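Local structure of proline dehydrogenase (Deinococcus radiodurans, 4H6Q) at residues I249-F254 against E273-R278; R235-V240 against F254-L259; L184-R189 against A223-N228. The protein catalyses the FAD-dependent oxidation of L-proline to (S)-1-pyrroline-5-carboxylate, the first step of proline degradation to glutamate, passing the electrons to a quinone. One frame throughout, in Å; residues are numbered along the deposited sequence. Where two conformers were deposited one is given.

In the fold
The three contacts follow neighbouring strands of one beta8-alpha8 barrel. Contact 3 pairs strand 188-191 with strand 227-230, contact 2 lays helix 234-246 on the next strand, 254-259, and contact 1 joins the loop entering that strand to the one entering strand 277-283. Contacts 1 and 2 share F254, their centres about 10 Å apart; the centre of contact 3 lies about 14 Å and 15 Å from theirs, respectively. Y226 OH hydrogen-bonds E255 OE2 (2.7 Å) and R276 NH1 (3.0 Å), and Q257 OE1 bonds R189 NE (3.0 Å). L259 and R189 reach the FAD; L259 also lines the tetrahydrofuran-2-carboxylic acid pocket, and the R189 side chain comes within about 4 Å of that ligand. Contact 1 stays at the surface.

Contact 1: I249-F254 against E273-R278; sequences IGKDAF and EGYRVR
At the N-terminal ends of two adjacent barrel strands, the loop 249-254 meets the segment 273-278, which leads into strand 277-283, and K251 lies against the ring of Y275. K251 is the second residue of a type I turn, G250 to A253, closed by the bond from A253 N to G250 O. Its CD stands over one face of the Y275 ring, 4.3 Å from the centroid and 26° off the normal, a CH-pi contact. The chain is extended to CE and bends only at NZ (chi4 129°); CE approaches Y275 CE1 to 3.6 Å. F254 CZ reaches the same tyrosine at its edge, 3.8 Å from Y275 CD1.

Water bridges the backbones. One molecule donates to K251 O and F254 O and accepts from R276 N at 2.9 Å, while also lying over a face of the F254 ring. A second donates to K251 O and, at 2.7 Å, to G274 O. K251 O is thus gripped by two waters. R276 stretches out from CG to NE across the turn, bringing D252 O over one face of its guanidinium, 3.3 Å from R276 NH1 but at a poor angle for bonding; NH1 bonds instead to Y226 OH.

G274 ends helix 264-272 in a Schellman motif, its positive phi turning the chain toward strand 277-283. Around the contact, F254 touches V244 and Y275 touches K241 of helix 234-246, Y275 also touches L270 of helix 264-272, and R276 pairs by its backbone with F256 of strand 254-259.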
loop_
_atom_site.group_PDB
_atom_site.type_symbol
_atom_site.label_atom_id
_atom_site.label_comp_id
_atom_site.label_asym_id
_atom_site.label_seq_id
_atom_site.Cartn_x
_atom_site.Cartn_y
_atom_site.Cartn_z
ATOM N N ILE A 249 -17.352 -16.956 -2.427
ATOM C CA ILE A 249 -17.000 -15.682 -1.821
ATOM C C ILE A 249 -17.518 -14.518 -2.663
ATOM O O ILE A 249 -17.367 -14.506 -3.887
ATOM C CB ILE A 249 -15.488 -15.643 -1.602
ATOM C CG1 ILE A 249 -15.130 -16.658 -0.502
ATOM C CG2 ILE A 249 -14.995 -14.220 -1.214
ATOM C CD1 ILE A 249 -13.661 -16.893 -0.361
ATOM N N GLY A 250 -18.172 -13.549 -2.041
ATOM C CA GLY A 250 -18.724 -12.456 -2.824
ATOM C C GLY A 250 -17.660 -11.517 -3.387
ATOM O O GLY A 250 -16.563 -11.342 -2.794
ATOM N N LYS A 251 -17.963 -10.897 -4.533
ATOM C CA LYS A 251 -17.055 -9.945 -5.159
ATOM C C LYS A 251 -16.995 -8.595 -4.452
ATOM O O LYS A 251 -16.217 -7.733 -4.854
ATOM C CB LYS A 251 -17.381 -9.800 -6.650
ATOM C CG LYS A 251 -17.077 -11.121 -7.407
ATOM C CD LYS A 251 -17.443 -11.020 -8.913
ATOM C CE LYS A 251 -17.187 -12.309 -9.585
ATOM N NZ LYS A 251 -18.343 -12.764 -10.341
ATOM N N ASP A 252 -17.734 -8.440 -3.341
ATOM C CA ASP A 252 -17.627 -7.298 -2.437
ATOM C C ASP A 252 -16.706 -7.596 -1.245
ATOM O O ASP A 252 -16.500 -6.714 -0.382
ATOM C CB ASP A 252 -19.017 -6.989 -1.873
ATOM C CG ASP A 252 -19.635 -8.217 -1.103
ATOM O OD1 ASP A 252 -19.672 -9.380 -1.648
ATOM O OD2 ASP A 252 -20.137 -8.007 0.052
ATOM N N ALA A 253 -16.165 -8.818 -1.168
ATOM C CA ALA A 253 -15.424 -9.244 0.035
ATOM C C ALA A 253 -13.905 -9.124 -0.092
ATOM O O ALA A 253 -13.175 -9.501 0.841
ATOM C CB ALA A 253 -15.802 -10.686 0.363
ATOM N N PHE A 254 -13.432 -8.623 -1.228
ATOM C CA PHE A 254 -11.976 -8.531 -1.467
ATOM C C PHE A 254 -11.803 -7.642 -2.655
ATOM O O PHE A 254 -12.785 -7.355 -3.363
ATOM C CB PHE A 254 -11.355 -9.919 -1.749
ATOM C CG PHE A 254 -11.737 -10.473 -3.056
ATOM C CD1 PHE A 254 -10.917 -10.322 -4.162
ATOM C CD2 PHE A 254 -12.997 -11.083 -3.236
ATOM C CE1 PHE A 254 -11.307 -10.809 -5.433
ATOM C CE2 PHE A 254 -13.383 -11.550 -4.482
ATOM C CZ PHE A 254 -12.559 -11.439 -5.559
ATOM N N GLU A 273 -15.433 -6.931 -15.357
ATOM C CA GLU A 273 -15.954 -8.226 -14.920
ATOM C C GLU A 273 -16.653 -8.105 -13.565
ATOM O O GLU A 273 -17.231 -9.087 -13.093
ATOM C CB GLU A 273 -14.791 -9.240 -14.815
ATOM C CG GLU A 273 -14.262 -9.609 -16.163
ATOM C CD GLU A 273 -13.054 -10.540 -16.123
ATOM O OE1 GLU A 273 -12.518 -10.780 -15.032
ATOM O OE2 GLU A 273 -12.630 -11.032 -17.203
ATOM N N GLY A 274 -16.631 -6.925 -12.933
ATOM C CA GLY A 274 -17.338 -6.754 -11.658
ATOM C C GLY A 274 -16.463 -7.015 -10.447
ATOM O O GLY A 274 -16.997 -7.018 -9.329
ATOM N N TYR A 275 -15.147 -7.222 -10.614
ATOM C CA TYR A 275 -14.260 -7.262 -9.439
ATOM C C TYR A 275 -13.936 -5.861 -8.965
ATOM O O TYR A 275 -13.899 -4.907 -9.763
ATOM C CB TYR A 275 -12.961 -8.007 -9.777
ATOM C CG TYR A 275 -13.198 -9.458 -10.137
ATOM C CD1 TYR A 275 -13.428 -10.423 -9.129
ATOM C CD2 TYR A 275 -13.281 -9.854 -11.453
ATOM C CE1 TYR A 275 -13.660 -11.724 -9.455
ATOM C CE2 TYR A 275 -13.534 -11.174 -11.802
ATOM C CZ TYR A 275 -13.731 -12.110 -10.817
ATOM O OH TYR A 275 -13.983 -13.428 -11.182
ATOM N N ARG A 276 -13.691 -5.708 -7.688
ATOM C CA ARG A 276 -13.138 -4.456 -7.185
ATOM C C ARG A 276 -11.660 -4.373 -7.557
ATOM O O ARG A 276 -10.918 -5.345 -7.368
ATOM C CB ARG A 276 -13.239 -4.415 -5.665
ATOM C CG ARG A 276 -14.683 -4.266 -5.164
ATOM C CD ARG A 276 -14.754 -4.285 -3.629
ATOM N NE ARG A 276 -16.139 -3.974 -3.219
ATOM C CZ ARG A 276 -16.472 -3.633 -1.982
ATOM N NH1 ARG A 276 -15.516 -3.612 -1.054
ATOM N NH2 ARG A 276 -17.740 -3.330 -1.677
ATOM N N VAL A 277 -11.244 -3.184 -8.003
ATOM C CA VAL A 277 -9.847 -2.911 -8.316
ATOM C C VAL A 277 -9.492 -1.567 -7.683
ATOM O O VAL A 277 -10.232 -0.590 -7.826
ATOM C CB VAL A 277 -9.594 -2.819 -9.830
ATOM C CG1 VAL A 277 -8.093 -2.548 -10.130
ATOM C CG2 VAL A 277 -10.086 -4.064 -10.567
ATOM N N ARG A 278 -8.357 -1.493 -6.984
ATOM C CA ARG A 278 -7.900 -0.233 -6.388
ATOM C C ARG A 278 -6.432 -0.053 -6.696
ATOM O O ARG A 278 -5.616 -0.926 -6.384
ATOM C CB ARG A 278 -8.130 -0.248 -4.868
ATOM C CG ARG A 278 -7.812 1.111 -4.234
ATOM C CD ARG A 278 -7.968 1.060 -2.716
ATOM N NE ARG A 278 -9.331 0.742 -2.232
ATOM C CZ ARG A 278 -10.289 1.643 -2.015
ATOM N NH1 ARG A 278 -10.116 2.939 -2.318
ATOM N NH2 ARG A 278 -11.412 1.237 -1.432
HETATM O O HOH W 1 -13.797 -8.090 -6.090
HETATM O O HOH W 2 -17.487 -5.903 -6.896
#

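Contact 2: R235-V240 against F254-L259; sequences RIIDDV and FEFQML. With FAD (flavin-adenine dinucleotide), chain C.
Helix 235-240 and strand 254-259 run antiparallel, 172° between their directions, with their axes 11.1 Å apart at closest approach and I237 and F256 nearest in register. F256 carries much of the contact, through CE1 and CZ. I237 comes across it obliquely, CG2 lying 3.9 Å from F256 CE1, and V240 meets it tip to tip, with CG1 4.0 Å from the same CE1. The V240 rotation that sets CG1 anti to the backbone N (chi1 171°) lets this methyl touch both phenyl rings, F254 CE1 more loosely at 4.4 Å. Further along the strand, in the conformer of M258 given here, one of two, I237 CD1 and M258 CE meet tip to tip at 3.8 Å, a less certain contact.

This is the helix and second strand of the beta-alpha-beta unit 227-230, 234-246, 254-259, the repeating element of the TIM barrel. F254, F256 and M258 carry the helix-facing layer, and F256 and M258 also touch L270 of helix 264-272. The alternate residues serve the barrel interior: Q257 NE2 donates to E255 OE1 at 2.9 Å, in its own amide plane. Beside them the flavin dimethylbenzene end packs on the strand, L259 CD2 being 3.5 Å from FAD C7 and Q257 CB 3.7 Å from FAD C7M.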
loop_
_atom_site.group_PDB
_atom_site.type_symbol
_atom_site.label_atom_id
_atom_site.label_comp_id
_atom_site.label_asym_id
_atom_site.label_seq_id
_atom_site.Cartn_x
_atom_site.Cartn_y
_atom_site.Cartn_z
ATOM N N ARG A 235 -1.187 -15.243 -13.549
ATOM C CA ARG A 235 -1.396 -16.634 -13.128
ATOM C C ARG A 235 -2.019 -16.646 -11.720
ATOM O O ARG A 235 -2.956 -17.417 -11.442
ATOM C CB ARG A 235 -0.100 -17.433 -13.118
ATOM N N ILE A 236 -1.519 -15.778 -10.846
ATOM C CA ILE A 236 -2.067 -15.689 -9.494
ATOM C C ILE A 236 -3.489 -15.100 -9.523
ATOM O O ILE A 236 -4.407 -15.631 -8.855
ATOM C CB ILE A 236 -1.129 -14.903 -8.549
ATOM C CG1 ILE A 236 0.107 -15.746 -8.288
ATOM C CG2 ILE A 236 -1.894 -14.546 -7.236
ATOM C CD1 ILE A 236 1.218 -14.950 -7.583
ATOM N N ILE A 237 -3.666 -14.022 -10.276
ATOM C CA ILE A 237 -4.993 -13.387 -10.361
ATOM C C ILE A 237 -6.027 -14.419 -10.853
ATOM O O ILE A 237 -7.141 -14.503 -10.297
ATOM C CB ILE A 237 -4.939 -12.153 -11.300
ATOM C CG1 ILE A 237 -4.146 -11.015 -10.623
ATOM C CG2 ILE A 237 -6.342 -11.684 -11.739
ATOM C CD1 ILE A 237 -3.644 -9.935 -11.530
ATOM N N ASP A 238 -5.720 -15.184 -11.904
ATOM C CA ASP A 238 -6.677 -16.170 -12.398
ATOM C C ASP A 238 -6.979 -17.233 -11.331
ATOM O O ASP A 238 -8.124 -17.685 -11.202
ATOM C CB ASP A 238 -6.170 -16.862 -13.669
ATOM C CG ASP A 238 -6.114 -15.940 -14.870
ATOM O OD1 ASP A 238 -6.742 -14.871 -14.826
ATOM O OD2 ASP A 238 -5.419 -16.290 -15.861
ATOM N N ASP A 239 -5.973 -17.634 -10.556
ATOM C CA ASP A 239 -6.189 -18.649 -9.520
ATOM C C ASP A 239 -7.035 -18.068 -8.374
ATOM O O ASP A 239 -7.847 -18.785 -7.787
ATOM C CB ASP A 239 -4.858 -19.180 -8.974
ATOM C CG ASP A 239 -5.016 -20.470 -8.231
ATOM O OD1 ASP A 239 -5.916 -21.270 -8.567
ATOM O OD2 ASP A 239 -4.184 -20.715 -7.338
ATOM N N VAL A 240 -6.859 -16.778 -8.057
ATOM C CA VAL A 240 -7.720 -16.138 -7.049
ATOM C C VAL A 240 -9.179 -16.093 -7.530
ATOM O O VAL A 240 -10.093 -16.387 -6.760
ATOM C CB VAL A 240 -7.198 -14.751 -6.623
ATOM C CG1 VAL A 240 -8.239 -14.010 -5.734
ATOM C CG2 VAL A 240 -5.850 -14.913 -5.888
ATOM N N PHE A 254 -13.432 -8.623 -1.228
ATOM C CA PHE A 254 -11.976 -8.531 -1.467
ATOM C C PHE A 254 -11.803 -7.642 -2.655
ATOM O O PHE A 254 -12.785 -7.355 -3.363
ATOM C CB PHE A 254 -11.355 -9.919 -1.749
ATOM C CG PHE A 254 -11.737 -10.473 -3.056
ATOM C CD1 PHE A 254 -10.917 -10.322 -4.162
ATOM C CD2 PHE A 254 -12.997 -11.083 -3.236
ATOM C CE1 PHE A 254 -11.307 -10.809 -5.433
ATOM C CE2 PHE A 254 -13.383 -11.550 -4.482
ATOM C CZ PHE A 254 -12.559 -11.439 -5.559
ATOM N N GLU A 255 -10.572 -7.216 -2.931
ATOM C CA GLU A 255 -10.302 -6.428 -4.144
ATOM C C GLU A 255 -8.927 -6.795 -4.653
ATOM O O GLU A 255 -8.039 -7.233 -3.875
ATOM C CB GLU A 255 -10.392 -4.929 -3.895
ATOM C CG GLU A 255 -9.351 -4.369 -2.892
ATOM C CD GLU A 255 -9.752 -3.041 -2.347
ATOM O OE1 GLU A 255 -8.892 -2.117 -2.222
ATOM O OE2 GLU A 255 -10.965 -2.879 -1.980
ATOM N N PHE A 256 -8.758 -6.618 -5.959
ATOM C CA PHE A 256 -7.422 -6.664 -6.573
ATOM C C PHE A 256 -6.817 -5.278 -6.455
ATOM O O PHE A 256 -7.521 -4.258 -6.507
ATOM C CB PHE A 256 -7.515 -7.062 -8.048
ATOM C CG PHE A 256 -7.920 -8.491 -8.246
ATOM C CD1 PHE A 256 -7.044 -9.532 -7.930
ATOM C CD2 PHE A 256 -9.228 -8.797 -8.632
ATOM C CE1 PHE A 256 -7.434 -10.856 -8.101
ATOM C CE2 PHE A 256 -9.621 -10.087 -8.807
ATOM C CZ PHE A 256 -8.735 -11.146 -8.524
ATOM N N GLN A 257 -5.481 -5.239 -6.312
ATOM C CA GLN A 257 -4.761 -3.963 -6.303
ATOM C C GLN A 257 -3.548 -4.030 -7.186
ATOM O O GLN A 257 -2.910 -5.084 -7.297
ATOM C CB GLN A 257 -4.307 -3.562 -4.886
ATOM C CG GLN A 257 -5.497 -3.294 -3.934
ATOM C CD GLN A 257 -5.052 -2.704 -2.599
ATOM O OE1 GLN A 257 -3.854 -2.672 -2.294
ATOM N NE2 GLN A 257 -6.006 -2.263 -1.778
ATOM N N MET A 258 -3.240 -2.904 -7.869
ATOM C CA MET A 258 -2.094 -2.823 -8.801
ATOM C C MET A 258 -1.433 -1.468 -8.590
ATOM O O MET A 258 -2.078 -0.510 -8.090
ATOM C CB MET A 258 -2.594 -2.855 -10.252
ATOM C CG MET A 258 -3.013 -4.238 -10.706
ATOM S SD MET A 258 -4.724 -4.562 -10.369
ATOM C CE MET A 258 -4.690 -6.336 -10.739
ATOM N N LEU A 259 -0.162 -1.375 -8.990
ATOM C CA LEU A 259 0.530 -0.096 -8.976
ATOM C C LEU A 259 0.135 0.740 -10.194
ATOM O O LEU A 259 -0.035 0.186 -11.308
ATOM C CB LEU A 259 2.058 -0.274 -8.907
ATOM C CG LEU A 259 2.606 -1.104 -7.714
ATOM C CD1 LEU A 259 4.167 -1.184 -7.808
ATOM C CD2 LEU A 259 2.194 -0.484 -6.409
HETATM P PA FAD C . 6.062 -10.157 -10.341
HETATM O O1A FAD C . 6.157 -11.684 -10.262
HETATM O O2A FAD C . 7.237 -9.370 -9.926
HETATM O O5B FAD C . 5.675 -9.619 -11.688
HETATM C C5B FAD C . 4.532 -10.131 -12.355
HETATM C C4B FAD C . 4.290 -9.483 -13.702
HETATM O O4B FAD C . 3.746 -8.205 -13.463
HETATM C C3B FAD C . 5.522 -9.216 -14.488
HETATM O O3B FAD C . 6.009 -10.326 -15.223
HETATM C C2B FAD C . 5.075 -8.084 -15.332
HETATM O O2B FAD C . 4.191 -8.497 -16.352
HETATM C C1B FAD C . 4.309 -7.271 -14.338
HETATM N N9A FAD C . 5.134 -6.331 -13.578
HETATM C C8A FAD C . 5.316 -6.311 -12.196
HETATM N N7A FAD C . 6.123 -5.319 -11.820
HETATM C C5A FAD C . 6.468 -4.626 -12.976
HETATM C C6A FAD C . 7.269 -3.529 -13.233
HETATM N N6A FAD C . 7.930 -2.824 -12.183
HETATM N N1A FAD C . 7.402 -3.124 -14.506
HETATM C C2A FAD C . 6.784 -3.752 -15.527
HETATM N N3A FAD C . 6.002 -4.826 -15.341
HETATM C C4A FAD C . 5.835 -5.249 -14.092
HETATM N N1 FAD C . 5.633 -4.833 -1.315
HETATM C C2 FAD C . 6.086 -4.524 -0.070
HETATM O O2 FAD C . 7.179 -5.128 0.330
HETATM N N3 FAD C . 5.442 -3.645 0.758
HETATM C C4 FAD C . 4.275 -3.003 0.359
HETATM O O4 FAD C . 3.665 -2.126 1.181
HETATM C C4X FAD C . 3.748 -3.295 -0.976
HETATM N N5 FAD C . 2.600 -2.695 -1.424
HETATM C C5X FAD C . 2.144 -3.049 -2.675
HETATM C C6 FAD C . 0.965 -2.461 -3.160
HETATM C C7 FAD C . 0.460 -2.831 -4.432
HETATM C C7M FAD C . -0.823 -2.194 -4.961
HETATM C C8 FAD C . 1.163 -3.796 -5.194
HETATM C C8M FAD C . 0.658 -4.224 -6.546
HETATM C C9 FAD C . 2.359 -4.351 -4.714
HETATM C C9A FAD C . 2.834 -4.001 -3.466
HETATM N N10 FAD C . 4.019 -4.604 -2.999
HETATM C C10 FAD C . 4.485 -4.246 -1.758
HETATM C "C1'" FAD C . 4.732 -5.614 -3.762
HETATM C "C2'" FAD C . 5.928 -5.167 -4.544
HETATM O "O2'" FAD C . 5.661 -3.827 -4.939
HETATM C "C3'" FAD C . 5.989 -6.369 -5.518
HETATM O "O3'" FAD C . 6.898 -7.372 -5.175
HETATM C "C4'" FAD C . 6.076 -6.078 -6.964
HETATM O "O4'" FAD C . 4.953 -5.321 -7.245
HETATM C "C5'" FAD C . 6.067 -7.397 -7.724
HETATM O "O5'" FAD C . 5.061 -7.350 -8.688
HETATM P P FAD C . 4.013 -8.530 -8.894
HETATM O O1P FAD C . 3.281 -9.119 -7.650
HETATM O O2P FAD C . 3.203 -8.036 -10.123
HETATM O O3P FAD C . 4.822 -9.764 -9.550
#

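Contact 3: L184-R189 against A223-N228; sequences LRPNIR and AGNYTN. With FAD (flavin-adenine dinucleotide), chain C.
Two neighbouring parallel strands of the barrel, 188-191 and 227-230, come together here with the loops that lead into them, the two strands of the beta-alpha-beta unit connected by helix 206-222. The backbone pairing brackets I188, which donates through its N to Y226 O and accepts N228 N at its O at 3.0 Å. Before the strands begin, a water carries the pairing on, donating to R185 O and accepting from Y226 N.

At the loop end R185 folds back, bent at chi2 (-76°) and chi3, over the turn where G224 terminates helix 206-222 in a Schellman motif. Its NH2 donates to G224 O at 3.0 Å from above the carbonyl plane, and NE gives a longer bond of 3.3 Å to N225 OD1, nearly along the C=O axis.

N187 and N228 cross at about a right angle, and N228 ND2 donates to N187 OD1 at 2.8 Å. A water closes the ring of bonds between the two amides, accepting from N187 ND2 at 3.0 Å and donating to N228 OD1. The N187 amide lies alongside Y226, its plane 28° from the ring and N187 ND2 3.5 Å from Y226 CD2. An alanine at N187 would probably leave N228 ND2 without this acceptor and the bridging water without one of its donors, freeing the N228 amide to turn.

R189 CG, anti to the backbone N, passes N228 CB and O, and the guanidinium goes on to the cofactor, where NH2 donates to FAD N5 at 3.1 Å. S98 and Q257 hold its other nitrogens, while NH2 is shared between FAD N5 and D137. The guanidinium thus presents an N-H to N5 of the oxidised flavin, consistent with the active-site role assigned to R189 by similarity.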
loop_
_atom_site.group_PDB
_atom_site.type_symbol
_atom_site.label_atom_id
_atom_site.label_comp_id
_atom_site.label_asym_id
_atom_site.label_seq_id
_atom_site.Cartn_x
_atom_site.Cartn_y
_atom_site.Cartn_z
ATOM N N LEU A 184 -8.256 -9.678 15.281
ATOM C CA LEU A 184 -8.545 -8.303 14.939
ATOM C C LEU A 184 -9.465 -8.188 13.710
ATOM O O LEU A 184 -9.871 -7.071 13.352
ATOM C CB LEU A 184 -7.217 -7.552 14.587
ATOM C CG LEU A 184 -6.238 -7.471 15.766
ATOM C CD1 LEU A 184 -4.956 -6.814 15.255
ATOM C CD2 LEU A 184 -6.765 -6.691 16.943
ATOM N N ARG A 185 -9.747 -9.317 13.033
ATOM C CA ARG A 185 -10.491 -9.342 11.746
ATOM C C ARG A 185 -9.912 -8.310 10.778
ATOM O O ARG A 185 -10.633 -7.456 10.238
ATOM C CB ARG A 185 -12.016 -9.061 11.986
ATOM C CG ARG A 185 -12.686 -9.859 13.108
ATOM C CD ARG A 185 -12.910 -11.254 12.620
ATOM N NE ARG A 185 -13.414 -11.293 11.243
ATOM C CZ ARG A 185 -14.663 -11.013 10.850
ATOM N NH1 ARG A 185 -15.600 -10.634 11.717
ATOM N NH2 ARG A 185 -14.970 -11.092 9.551
ATOM N N PRO A 186 -8.597 -8.344 10.542
ATOM C CA PRO A 186 -7.953 -7.192 9.889
ATOM C C PRO A 186 -8.045 -7.161 8.394
ATOM O O PRO A 186 -8.091 -8.236 7.731
ATOM C CB PRO A 186 -6.495 -7.365 10.288
ATOM C CG PRO A 186 -6.338 -8.893 10.267
ATOM C CD PRO A 186 -7.641 -9.433 10.861
ATOM N N ASN A 187 -8.069 -5.952 7.845
ATOM C CA ASN A 187 -7.905 -5.715 6.399
ATOM C C ASN A 187 -6.395 -5.813 6.109
ATOM O O ASN A 187 -5.614 -4.994 6.628
ATOM C CB ASN A 187 -8.437 -4.299 6.122
ATOM C CG ASN A 187 -8.322 -3.877 4.674
ATOM O OD1 ASN A 187 -7.241 -4.024 4.101
ATOM N ND2 ASN A 187 -9.374 -3.345 4.085
ATOM N N ILE A 188 -5.998 -6.802 5.293
ATOM C CA ILE A 188 -4.577 -6.993 4.938
ATOM C C ILE A 188 -4.401 -7.094 3.438
ATOM O O ILE A 188 -5.153 -7.858 2.764
ATOM C CB ILE A 188 -3.981 -8.232 5.656
ATOM C CG1 ILE A 188 -4.098 -8.090 7.170
ATOM C CG2 ILE A 188 -2.478 -8.345 5.285
ATOM C CD1 ILE A 188 -3.440 -9.239 7.986
ATOM N N ARG A 189 -3.424 -6.344 2.914
ATOM C CA ARG A 189 -2.955 -6.440 1.535
ATOM C C ARG A 189 -1.854 -7.513 1.462
ATOM O O ARG A 189 -0.883 -7.429 2.217
ATOM C CB ARG A 189 -2.381 -5.083 1.131
ATOM C CG ARG A 189 -1.849 -5.064 -0.339
ATOM C CD ARG A 189 -0.859 -3.905 -0.578
ATOM N NE ARG A 189 -1.543 -2.633 -0.380
ATOM C CZ ARG A 189 -0.972 -1.513 0.085
ATOM N NH1 ARG A 189 -1.765 -0.454 0.320
ATOM N NH2 ARG A 189 0.362 -1.449 0.240
ATOM N N ALA A 223 -10.747 -17.058 6.411
ATOM C CA ALA A 223 -10.951 -16.493 7.745
ATOM C C ALA A 223 -12.029 -15.413 7.733
ATOM O O ALA A 223 -12.440 -14.922 8.789
ATOM C CB ALA A 223 -9.616 -15.935 8.308
ATOM N N GLY A 224 -12.477 -15.026 6.535
ATOM C CA GLY A 224 -13.540 -14.030 6.455
ATOM C C GLY A 224 -13.044 -12.598 6.594
ATOM O O GLY A 224 -13.840 -11.663 6.854
ATOM N N ASN A 225 -11.741 -12.380 6.385
ATOM C CA ASN A 225 -11.198 -11.029 6.526
ATOM C C ASN A 225 -11.046 -10.346 5.182
ATOM O O ASN A 225 -10.813 -11.030 4.168
ATOM C CB ASN A 225 -9.813 -11.144 7.183
ATOM C CG ASN A 225 -9.877 -11.777 8.536
ATOM O OD1 ASN A 225 -10.792 -11.503 9.304
ATOM N ND2 ASN A 225 -8.910 -12.649 8.835
ATOM N N TYR A 226 -11.195 -9.026 5.148
ATOM C CA TYR A 226 -11.098 -8.308 3.879
ATOM C C TYR A 226 -9.649 -8.411 3.356
ATOM O O TYR A 226 -8.678 -8.189 4.112
ATOM C CB TYR A 226 -11.566 -6.842 4.042
ATOM C CG TYR A 226 -11.837 -6.218 2.691
ATOM C CD1 TYR A 226 -13.124 -6.286 2.177
ATOM C CD2 TYR A 226 -10.814 -5.667 1.908
ATOM C CE1 TYR A 226 -13.408 -5.785 0.942
ATOM C CE2 TYR A 226 -11.085 -5.149 0.625
ATOM C CZ TYR A 226 -12.393 -5.217 0.151
ATOM O OH TYR A 226 -12.708 -4.690 -1.097
ATOM N N THR A 227 -9.514 -8.814 2.095
ATOM C CA THR A 227 -8.194 -9.146 1.547
ATOM C C THR A 227 -7.955 -8.296 0.332
ATOM O O THR A 227 -8.822 -8.224 -0.555
ATOM C CB THR A 227 -8.175 -10.639 1.154
ATOM O OG1 THR A 227 -8.500 -11.432 2.308
ATOM C CG2 THR A 227 -6.828 -11.057 0.697
ATOM N N ASN A 228 -6.770 -7.673 0.253
ATOM C CA ASN A 228 -6.379 -6.934 -0.952
ATOM C C ASN A 228 -5.343 -7.773 -1.690
ATOM O O ASN A 228 -4.254 -8.025 -1.140
ATOM C CB ASN A 228 -5.847 -5.521 -0.616
ATOM C CG ASN A 228 -6.733 -4.804 0.362
ATOM O OD1 ASN A 228 -7.913 -4.543 0.061
ATOM N ND2 ASN A 228 -6.211 -4.503 1.565
HETATM P PA FAD C . 6.062 -10.157 -10.341
HETATM O O1A FAD C . 6.157 -11.684 -10.262
HETATM O O2A FAD C . 7.237 -9.370 -9.926
HETATM O O5B FAD C . 5.675 -9.619 -11.688
HETATM C C5B FAD C . 4.532 -10.131 -12.355
HETATM C C4B FAD C . 4.290 -9.483 -13.702
HETATM O O4B FAD C . 3.746 -8.205 -13.463
HETATM C C3B FAD C . 5.522 -9.216 -14.488
HETATM O O3B FAD C . 6.009 -10.326 -15.223
HETATM C C2B FAD C . 5.075 -8.084 -15.332
HETATM O O2B FAD C . 4.191 -8.497 -16.352
HETATM C C1B FAD C . 4.309 -7.271 -14.338
HETATM N N9A FAD C . 5.134 -6.331 -13.578
HETATM C C8A FAD C . 5.316 -6.311 -12.196
HETATM N N7A FAD C . 6.123 -5.319 -11.820
HETATM C C5A FAD C . 6.468 -4.626 -12.976
HETATM C C6A FAD C . 7.269 -3.529 -13.233
HETATM N N6A FAD C . 7.930 -2.824 -12.183
HETATM N N1A FAD C . 7.402 -3.124 -14.506
HETATM C C2A FAD C . 6.784 -3.752 -15.527
HETATM N N3A FAD C . 6.002 -4.826 -15.341
HETATM C C4A FAD C . 5.835 -5.249 -14.092
HETATM N N1 FAD C . 5.633 -4.833 -1.315
HETATM C C2 FAD C . 6.086 -4.524 -0.070
HETATM O O2 FAD C . 7.179 -5.128 0.330
HETATM N N3 FAD C . 5.442 -3.645 0.758
HETATM C C4 FAD C . 4.275 -3.003 0.359
HETATM O O4 FAD C . 3.665 -2.126 1.181
HETATM C C4X FAD C . 3.748 -3.295 -0.976
HETATM N N5 FAD C . 2.600 -2.695 -1.424
HETATM C C5X FAD C . 2.144 -3.049 -2.675
HETATM C C6 FAD C . 0.965 -2.461 -3.160
HETATM C C7 FAD C . 0.460 -2.831 -4.432
HETATM C C7M FAD C . -0.823 -2.194 -4.961
HETATM C C8 FAD C . 1.163 -3.796 -5.194
HETATM C C8M FAD C . 0.658 -4.224 -6.546
HETATM C C9 FAD C . 2.359 -4.351 -4.714
HETATM C C9A FAD C . 2.834 -4.001 -3.466
HETATM N N10 FAD C . 4.019 -4.604 -2.999
HETATM C C10 FAD C . 4.485 -4.246 -1.758
HETATM C "C1'" FAD C . 4.732 -5.614 -3.762
HETATM C "C2'" FAD C . 5.928 -5.167 -4.544
HETATM O "O2'" FAD C . 5.661 -3.827 -4.939
HETATM C "C3'" FAD C . 5.989 -6.369 -5.518
HETATM O "O3'" FAD C . 6.898 -7.372 -5.175
HETATM C "C4'" FAD C . 6.076 -6.078 -6.964
HETATM O "O4'" FAD C . 4.953 -5.321 -7.245
HETATM C "C5'" FAD C . 6.067 -7.397 -7.724
HETATM O "O5'" FAD C . 5.061 -7.350 -8.688
HETATM P P FAD C . 4.013 -8.530 -8.894
HETATM O O1P FAD C . 3.281 -9.119 -7.650
HETATM O O2P FAD C . 3.203 -8.036 -10.123
HETATM O O3P FAD C . 4.822 -9.764 -9.550
HETATM O O HOH W 3 -11.615 -7.444 7.603
HETATM O O HOH W 4 -8.928 -2.359 1.337
#